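Local coordinates for yuaD protein (Bacillus subtilis, PDB 1ORU), which is of unknown function but carries a MOSC domain and may bind molybdenum and pyridoxal phosphate, at the interface of chains A and B. Residues are numbered along the deposited sequence; one frame, centred on the assembly and turned at random. Chains: chain A/B, yuaD protein.

Two patches of one two-fold interface between identical chains illustrate how a pair can combine apolar plugging with a main-chain hydrogen bond flanked by side-chain packing. Contact 1 and contact 2 lie about 23 Å apart, between the centres of their C-alpha atoms. They share no residue, but the stretch from position 54 to 66 links them: chain A gives its two ends, 54-56 and 66, to contact 1, and chain B gives residue 57 and strand 62-64 to contact 2. Because each patch has a twin with the chains exchanged, this stretch in either chain meets the partner in both ways.

Contact 1: the interface of chains A and B. Residues chain A 54-56, 66; chain B 5, 114, 116, 182.
In this patch between the two chains of the deposited assembly of a MOSC-family protein, a loop of chain A pushes a selenomethionine, A:Met56, against strands 5-17, 114-116 and 178-184 of chain B. It is an apolar plug-in-socket contact, and A:Met56 alone has 97 Å² of its surface hidden. Its CG occupies the crowded position between the backbone N and the carbonyl carbon (chi1 64°), and further bends at chi2 and chi3 fold the chain so that CB, CG and CE reach B:His182, B:Ile116 and B:Trp5, with B:Arg114 along CG, SE and CE.

Two CH-pi contacts carry the aromatic part. The beta carbon CB sits over the centre of the B:His182 imidazole, 3.5 Å from the ring centroid. At the other end the methyl CE rests over the six-membered ring of the B:Trp5 indole, 3.6 Å from its centroid, although this tryptophan is poorly ordered. A:Pro55 adds a looser touch as its CG reaches NE1 of the same indole at 4.0 Å.

Aliphatic packing comes from two further residues. CG of A:Met56 meets the delta methyl CD1 of B:Ile116 at 3.8 Å, while B:Arg114, crossing the selenomethionine at about a right angle and bent at chi2 (70°), brings its CD to the methyl CE.

The guanidinium makes a separate contact: the selenium SE of A:Met56 lies 3.8 Å above the plane of the B:Arg114 guanidinium, offset toward its rim. An alanine in place of B:Arg114 would remove this wall and would probably leave the selenomethionine side chain less firmly held.

Charge plays a more distant part. NH1 of A:Arg66 approaches NH1 of B:Arg114 to 4.1 Å, their guanidinium planes turned 74° apart, a like-charge pairing that may be partly offset by the A:Glu54 carboxylate, whose OE2 stays 5.2 Å from NH2 of B:Arg114.

Contact 2: the interface of chains A and B. Residues chain A 35, 122, 124, 166-169; chain B 47, 57, 62-64.
Strand 62-64 of chain B runs against the segment around A:Glu168 of chain A, an interface patch between two MOSC-domain chains built on a main-chain hydrogen bond flanked by side-chain packing. The amide N of B:Phe64 donates to the carbonyl O of A:Glu168 at 2.8 Å, in the carbonyl plane and on a lone pair, bent to 150° at the hydrogen.

Packing is tight to either side of this bond. With CG anti to the backbone N (chi1 171°), B:Phe64 turns one ring face toward A:Ile166, whose CG2 methyl lies 4.0 Å above the plane, offset toward the rim. The A:Tyr35 ring crosses B:Thr47 at about a right angle, its phenol carbon CZ 3.7 Å from the methyl CG2. The extended side chain of A:Glu168, CG anti to the backbone N, runs alongside B:Ile63, both pointing the same way, and carries its carboxylate to the B:Phe57 ring. The two planes stand 72° apart, with OE1 at the ring's edge, in plane, an approach likely to suit the positive rim of the phenyl group. A:Ala122 CB touches the same edge, 3.6 Å from CE1, while CG2 of B:Ile63 covers one face from within chain B. The other carboxylate oxygen, OE2, lies 2.7 Å from a water that links it to the carbonyl O of B:Phe64.

Around B:Glu62 the chains meet more loosely, through water. The hydroxyl OH of A:Tyr35 reaches B:Glu62 OE1 through one water. B:Glu62 OE2 accepts a 3.0 Å hydrogen bond from B:Thr47 OG1, which comes from above the carboxylate plane and helps to position the group. Another water joins A:Arg169 NE to the carbonyl O of B:Glu62, lying 2.8 Å from NE.

The site probably helps to set how the two chains sit against each other in the deposited pair, which the structure alone does not show to be the form in the cell.

Contact 1: the interface of chains A and B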
loop_
_atom_site.group_PDB
_atom_site.type_symbol
_atom_site.label_atom_id
_atom_site.label_comp_id
_atom_site.label_asym_id
_atom_site.label_seq_id
_atom_site.Cartn_x
_atom_site.Cartn_y
_atom_site.Cartn_z
ATOM N N GLU A 54 -14.236 0.823 -0.439
ATOM C CA GLU A 54 -13.817 -0.480 0.074
ATOM C C GLU A 54 -15.061 -1.366 0.116
ATOM O O GLU A 54 -15.535 -1.734 1.187
ATOM C CB GLU A 54 -13.224 -0.343 1.482
ATOM C CG GLU A 54 -12.135 0.714 1.627
ATOM C CD GLU A 54 -12.688 2.106 1.907
ATOM O OE1 GLU A 54 -13.907 2.235 2.158
ATOM O OE2 GLU A 54 -11.899 3.074 1.893
ATOM N N PRO A 55 -15.595 -1.727 -1.065
ATOM C CA PRO A 55 -16.791 -2.561 -1.210
ATOM C C PRO A 55 -16.742 -3.978 -0.642
ATOM O O PRO A 55 -17.787 -4.601 -0.470
ATOM C CB PRO A 55 -17.034 -2.545 -2.717
ATOM C CG PRO A 55 -15.659 -2.490 -3.268
ATOM C CD PRO A 55 -14.998 -1.449 -2.385
HETATM N N MSE A 56 -15.549 -4.489 -0.347
HETATM C CA MSE A 56 -15.435 -5.840 0.206
HETATM C C MSE A 56 -15.769 -5.878 1.697
HETATM O O MSE A 56 -15.820 -6.949 2.307
HETATM C CB MSE A 56 -14.028 -6.410 -0.023
HETATM C CG MSE A 56 -12.901 -5.676 0.684
HETATM SE SE MSE A 56 -12.385 -3.995 -0.150
HETATM C CE MSE A 56 -11.859 -4.685 -1.868
ATOM N N ARG A 66 -6.067 3.726 4.966
ATOM C CA ARG A 66 -5.114 3.692 3.868
ATOM C C ARG A 66 -5.043 5.012 3.093
ATOM O O ARG A 66 -4.020 5.340 2.496
ATOM C CB ARG A 66 -5.534 2.569 2.931
ATOM C CG ARG A 66 -4.670 2.376 1.730
ATOM C CD ARG A 66 -5.387 1.495 0.728
ATOM N NE ARG A 66 -4.470 1.045 -0.308
ATOM C CZ ARG A 66 -4.827 0.752 -1.551
ATOM N NH1 ARG A 66 -6.096 0.869 -1.921
ATOM N NH2 ARG A 66 -3.915 0.332 -2.419
ATOM N N TRP B 5 -12.625 -5.237 -9.259
ATOM C CA TRP B 5 -12.247 -6.291 -8.321
ATOM C C TRP B 5 -12.761 -7.649 -8.791
ATOM O O TRP B 5 -13.917 -7.778 -9.191
ATOM C CB TRP B 5 -12.816 -6.011 -6.927
ATOM C CG TRP B 5 -12.437 -4.692 -6.355
ATOM C CD1 TRP B 5 -13.156 -3.536 -6.411
ATOM C CD2 TRP B 5 -11.238 -4.387 -5.640
ATOM N NE1 TRP B 5 -12.481 -2.525 -5.769
ATOM C CE2 TRP B 5 -11.301 -3.022 -5.285
ATOM C CE3 TRP B 5 -10.117 -5.136 -5.259
ATOM C CZ2 TRP B 5 -10.283 -2.388 -4.573
ATOM C CZ3 TRP B 5 -9.106 -4.504 -4.552
ATOM C CH2 TRP B 5 -9.199 -3.144 -4.215
ATOM N N ARG B 114 -7.344 -7.371 -1.543
ATOM C CA ARG B 114 -7.693 -7.721 -0.174
ATOM C C ARG B 114 -7.790 -9.236 -0.028
ATOM O O ARG B 114 -8.220 -9.935 -0.947
ATOM C CB ARG B 114 -9.039 -7.112 0.221
ATOM C CG ARG B 114 -8.953 -5.771 0.916
ATOM C CD ARG B 114 -8.506 -4.659 -0.010
ATOM N NE ARG B 114 -8.667 -3.371 0.660
ATOM C CZ ARG B 114 -8.782 -2.205 0.038
ATOM N NH1 ARG B 114 -8.750 -2.147 -1.285
ATOM N NH2 ARG B 114 -8.960 -1.098 0.746
ATOM N N ILE B 116 -9.420 -11.766 2.707
ATOM C CA ILE B 116 -10.285 -11.792 3.882
ATOM C C ILE B 116 -10.553 -13.192 4.420
ATOM O O ILE B 116 -10.860 -14.118 3.666
ATOM C CB ILE B 116 -11.643 -11.101 3.579
ATOM C CG1 ILE B 116 -11.393 -9.672 3.081
ATOM C CG2 ILE B 116 -12.515 -11.073 4.836
ATOM C CD1 ILE B 116 -12.653 -8.896 2.733
ATOM N N HIS B 182 -9.917 -10.558 -3.063
ATOM C CA HIS B 182 -10.461 -9.536 -3.944
ATOM C C HIS B 182 -9.252 -8.998 -4.703
ATOM O O HIS B 182 -8.517 -8.143 -4.202
ATOM C CB HIS B 182 -11.133 -8.444 -3.108
ATOM C CG HIS B 182 -12.302 -8.938 -2.312
ATOM N ND1 HIS B 182 -13.586 -8.967 -2.814
ATOM C CD2 HIS B 182 -12.373 -9.469 -1.067
ATOM C CE1 HIS B 182 -14.397 -9.495 -1.912
ATOM N NE2 HIS B 182 -13.686 -9.808 -0.844
#

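Contact 2: the interface of chains A and B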
loop_
_atom_site.group_PDB
_atom_site.type_symbol
_atom_site.label_atom_id
_atom_site.label_comp_id
_atom_site.label_asym_id
_atom_site.label_seq_id
_atom_site.Cartn_x
_atom_site.Cartn_y
_atom_site.Cartn_z
ATOM N N TYR A 35 2.128 9.872 11.548
ATOM C CA TYR A 35 1.501 8.594 11.257
ATOM C C TYR A 35 -0.009 8.803 11.384
ATOM O O TYR A 35 -0.488 9.306 12.397
ATOM C CB TYR A 35 1.998 7.532 12.238
ATOM C CG TYR A 35 3.485 7.282 12.109
ATOM C CD1 TYR A 35 4.033 6.864 10.900
ATOM C CD2 TYR A 35 4.344 7.479 13.190
ATOM C CE1 TYR A 35 5.407 6.647 10.766
ATOM C CE2 TYR A 35 5.714 7.262 13.070
ATOM C CZ TYR A 35 6.238 6.845 11.854
ATOM O OH TYR A 35 7.593 6.615 11.728
ATOM N N ALA A 122 7.913 11.812 4.571
ATOM C CA ALA A 122 7.792 10.940 3.407
ATOM C C ALA A 122 6.419 10.301 3.265
ATOM O O ALA A 122 5.801 9.879 4.246
ATOM C CB ALA A 122 8.862 9.851 3.463
ATOM N N LEU A 124 4.076 7.330 1.286
ATOM C CA LEU A 124 4.112 6.035 0.613
ATOM C C LEU A 124 2.916 6.012 -0.333
ATOM O O LEU A 124 1.780 6.175 0.099
ATOM C CB LEU A 124 3.981 4.903 1.636
ATOM C CG LEU A 124 3.749 3.495 1.076
ATOM C CD1 LEU A 124 4.985 3.024 0.312
ATOM C CD2 LEU A 124 3.431 2.539 2.227
ATOM N N ILE A 166 -0.024 7.026 2.345
ATOM C CA ILE A 166 0.045 6.799 3.784
ATOM C C ILE A 166 1.286 7.589 4.190
ATOM O O ILE A 166 2.204 7.738 3.381
ATOM C CB ILE A 166 0.283 5.302 4.100
ATOM C CG1 ILE A 166 -1.040 4.539 4.032
ATOM C CG2 ILE A 166 0.960 5.147 5.455
ATOM C CD1 ILE A 166 -0.854 3.021 4.111
ATOM N N VAL A 167 1.317 8.129 5.408
ATOM C CA VAL A 167 2.505 8.854 5.862
ATOM C C VAL A 167 3.513 7.790 6.309
ATOM O O VAL A 167 3.255 7.044 7.260
ATOM C CB VAL A 167 2.196 9.796 7.059
ATOM C CG1 VAL A 167 3.488 10.418 7.587
ATOM C CG2 VAL A 167 1.235 10.902 6.620
ATOM N N GLU A 168 4.647 7.711 5.616
ATOM C CA GLU A 168 5.678 6.730 5.938
ATOM C C GLU A 168 6.682 7.274 6.956
ATOM O O GLU A 168 7.258 6.516 7.729
ATOM C CB GLU A 168 6.395 6.271 4.656
ATOM C CG GLU A 168 7.411 5.137 4.870
ATOM C CD GLU A 168 7.824 4.444 3.572
ATOM O OE1 GLU A 168 7.704 5.069 2.495
ATOM O OE2 GLU A 168 8.277 3.274 3.635
ATOM N N ARG A 169 6.906 8.584 6.939
ATOM C CA ARG A 169 7.807 9.211 7.901
ATOM C C ARG A 169 7.279 10.599 8.235
ATOM O O ARG A 169 7.006 11.406 7.342
ATOM C CB ARG A 169 9.238 9.329 7.370
ATOM C CG ARG A 169 10.219 9.675 8.496
ATOM C CD ARG A 169 11.626 9.943 8.017
ATOM N NE ARG A 169 12.535 10.154 9.145
ATOM C CZ ARG A 169 13.790 10.582 9.028
ATOM N NH1 ARG A 169 14.299 10.858 7.831
ATOM N NH2 ARG A 169 14.547 10.729 10.113
ATOM N N THR B 47 5.399 0.706 13.215
ATOM C CA THR B 47 6.625 1.184 12.574
ATOM C C THR B 47 7.695 0.086 12.486
ATOM O O THR B 47 7.564 -0.991 13.078
ATOM C CB THR B 47 7.242 2.388 13.335
ATOM O OG1 THR B 47 7.686 1.955 14.624
ATOM C CG2 THR B 47 6.220 3.498 13.511
ATOM N N PHE B 57 15.739 5.768 2.472
ATOM C CA PHE B 57 15.910 6.218 3.853
ATOM C C PHE B 57 17.266 5.719 4.341
ATOM O O PHE B 57 17.763 4.698 3.856
ATOM C CB PHE B 57 14.826 5.621 4.752
ATOM C CG PHE B 57 13.431 5.986 4.352
ATOM C CD1 PHE B 57 12.938 7.270 4.585
ATOM C CD2 PHE B 57 12.598 5.042 3.755
ATOM C CE1 PHE B 57 11.635 7.613 4.233
ATOM C CE2 PHE B 57 11.287 5.369 3.397
ATOM C CZ PHE B 57 10.805 6.659 3.639
ATOM N N GLU B 62 13.280 5.281 11.502
ATOM C CA GLU B 62 11.970 4.749 11.852
ATOM C C GLU B 62 10.972 5.178 10.786
ATOM O O GLU B 62 10.879 6.361 10.448
ATOM C CB GLU B 62 11.503 5.250 13.219
ATOM C CG GLU B 62 10.134 4.690 13.601
ATOM C CD GLU B 62 9.688 5.074 14.999
ATOM O OE1 GLU B 62 9.695 6.280 15.320
ATOM O OE2 GLU B 62 9.311 4.167 15.776
ATOM N N ILE B 63 10.236 4.208 10.253
ATOM C CA ILE B 63 9.246 4.475 9.219
ATOM C C ILE B 63 8.021 3.603 9.427
ATOM O O ILE B 63 8.033 2.679 10.248
ATOM C CB ILE B 63 9.799 4.171 7.809
ATOM C CG1 ILE B 63 10.223 2.701 7.732
ATOM C CG2 ILE B 63 10.980 5.089 7.493
ATOM C CD1 ILE B 63 10.636 2.249 6.336
ATOM N N PHE B 64 6.963 3.896 8.677
ATOM C CA PHE B 64 5.736 3.113 8.762
ATOM C C PHE B 64 6.053 1.668 8.369
ATOM O O PHE B 64 6.893 1.420 7.504
ATOM C CB PHE B 64 4.672 3.678 7.818
ATOM C CG PHE B 64 3.450 2.800 7.690
ATOM C CD1 PHE B 64 2.523 2.714 8.725
ATOM C CD2 PHE B 64 3.253 2.027 6.550
ATOM C CE1 PHE B 64 1.413 1.863 8.624
ATOM C CE2 PHE B 64 2.151 1.179 6.441
ATOM C CZ PHE B 64 1.232 1.098 7.482
HETATM O O HOH W 1 7.477 1.054 4.842
HETATM O O HOH W 2 11.862 8.770 11.446
HETATM O O HOH W 3 8.706 7.864 13.554
#